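Putative exported protein (Bordetella pertussis, PDB 2DVZ) is a periplasmic solute receptor of the Bug family that binds glutamate, probably for uptake by a tripartite tricarboxylate-type transporter. Local coordinates at residues Val272-Ala275 against Leu276-Gly280. Sequence-based numbering, arbitrary orientation.
Sequences VIKA and LDDQG
K274 and D278, one turn apart on helix 270-279, join in a salt bridge on the exposed side of the helix. The lysine CB leaves the backbone away from 276-280. CG lies anti to the backbone N (chi1 -175°) and passes 3.8 Å from D278 OD2. The chain runs on nearly straight through CD to CE, which lies 3.9 Å from D278 OD2. A bend at chi4 (52°) turns the ammonium group toward D278, and NZ reaches OD2 at 3.0 Å. The carboxylate takes it on the syn lone pair of OD2. In the backbone of the same two residues, D278 N donates to K274 O at 2.7 Å. On the buried side V272 and L276 lie side by side, with V272 CG1 3.9 Å from L276 CD1. L276 and A275 also touch L39 of helix 32-48. In the last turn the bonds are weak: Q279 N to A275 O, and G280 N to L276 O and D277 O. G280 closes the helix in a Schellman motif, its positive phi suiting glycine. Buried Q279 bonds S281 OG through NE2; its side chain is about 6 Å from that of glutamate-binding Y243. K274, D277 and D278 put charge on the exposed side, where the ion pair probably adds modest stability.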
loop_
_atom_site.group_PDB
_atom_site.type_symbol
_atom_site.label_atom_id
_atom_site.label_comp_id
_atom_site.label_asym_id
_atom_site.label_seq_id
_atom_site.Cartn_x
_atom_site.Cartn_y
_atom_site.Cartn_z
ATOM N N VAL A 272 -4.629 -12.231 14.116
ATOM C CA VAL A 272 -4.570 -11.471 12.855
ATOM C C VAL A 272 -5.231 -10.108 13.055
ATOM O O VAL A 272 -4.674 -9.109 12.646
ATOM C CB VAL A 272 -5.196 -12.235 11.634
ATOM C CG1 VAL A 272 -5.364 -11.312 10.432
ATOM C CG2 VAL A 272 -4.347 -13.456 11.260
ATOM N N ILE A 273 -6.402 -10.091 13.703
ATOM C CA ILE A 273 -7.037 -8.854 14.132
ATOM C C ILE A 273 -6.064 -7.936 14.909
ATOM O O ILE A 273 -5.920 -6.768 14.547
ATOM C CB ILE A 273 -8.318 -9.124 14.938
ATOM C CG1 ILE A 273 -9.438 -9.590 14.008
ATOM C CG2 ILE A 273 -8.787 -7.875 15.725
ATOM C CD1 ILE A 273 -10.637 -10.140 14.781
ATOM N N LYS A 274 -5.388 -8.471 15.931
ATOM C CA LYS A 274 -4.392 -7.714 16.724
ATOM C C LYS A 274 -3.231 -7.151 15.868
ATOM O O LYS A 274 -2.922 -5.962 15.910
ATOM C CB LYS A 274 -3.830 -8.602 17.857
ATOM C CG LYS A 274 -2.889 -7.871 18.779
ATOM C CD LYS A 274 -2.600 -8.636 20.043
ATOM C CE LYS A 274 -1.331 -8.132 20.745
ATOM N NZ LYS A 274 -1.298 -6.639 20.975
ATOM N N ALA A 275 -2.583 -8.017 15.105
ATOM C CA ALA A 275 -1.541 -7.598 14.209
ATOM C C ALA A 275 -1.982 -6.448 13.280
ATOM O O ALA A 275 -1.247 -5.475 13.138
ATOM C CB ALA A 275 -0.991 -8.815 13.404
ATOM N N LEU A 276 -3.168 -6.562 12.674
ATOM C CA LEU A 276 -3.729 -5.517 11.794
ATOM C C LEU A 276 -3.959 -4.205 12.527
ATOM O O LEU A 276 -3.599 -3.128 12.046
ATOM C CB LEU A 276 -5.045 -5.984 11.158
ATOM C CG LEU A 276 -4.928 -7.085 10.078
ATOM C CD1 LEU A 276 -6.301 -7.637 9.710
ATOM C CD2 LEU A 276 -4.147 -6.638 8.798
ATOM N N ASP A 277 -4.579 -4.321 13.698
ATOM C CA ASP A 277 -4.764 -3.214 14.610
ATOM C C ASP A 277 -3.443 -2.535 14.987
ATOM O O ASP A 277 -3.316 -1.301 14.870
ATOM C CB ASP A 277 -5.510 -3.682 15.841
ATOM C CG ASP A 277 -6.143 -2.529 16.601
ATOM O OD1 ASP A 277 -6.921 -1.773 15.970
ATOM O OD2 ASP A 277 -5.881 -2.369 17.828
ATOM N N ASP A 278 -2.469 -3.330 15.418
ATOM C CA ASP A 278 -1.179 -2.795 15.858
ATOM C C ASP A 278 -0.352 -2.123 14.763
ATOM O O ASP A 278 0.441 -1.231 15.074
ATOM C CB ASP A 278 -0.322 -3.863 16.551
ATOM C CG ASP A 278 -0.884 -4.297 17.928
ATOM O OD1 ASP A 278 -1.934 -3.770 18.398
ATOM O OD2 ASP A 278 -0.239 -5.174 18.532
ATOM N N GLN A 279 -0.531 -2.549 13.512
ATOM C CA GLN A 279 0.274 -2.043 12.398
ATOM C C GLN A 279 -0.337 -0.808 11.744
ATOM O O GLN A 279 0.348 -0.124 10.995
ATOM C CB GLN A 279 0.468 -3.104 11.303
ATOM C CG GLN A 279 -0.764 -3.349 10.517
ATOM C CD GLN A 279 -0.643 -4.435 9.463
ATOM O OE1 GLN A 279 0.061 -5.461 9.632
ATOM N NE2 GLN A 279 -1.387 -4.240 8.374
ATOM N N GLY A 280 -1.622 -0.546 11.998
ATOM C CA GLY A 280 -2.275 0.609 11.414
ATOM C C GLY A 280 -3.227 0.261 10.285
ATOM O O GLY A 280 -3.373 1.053 9.374
#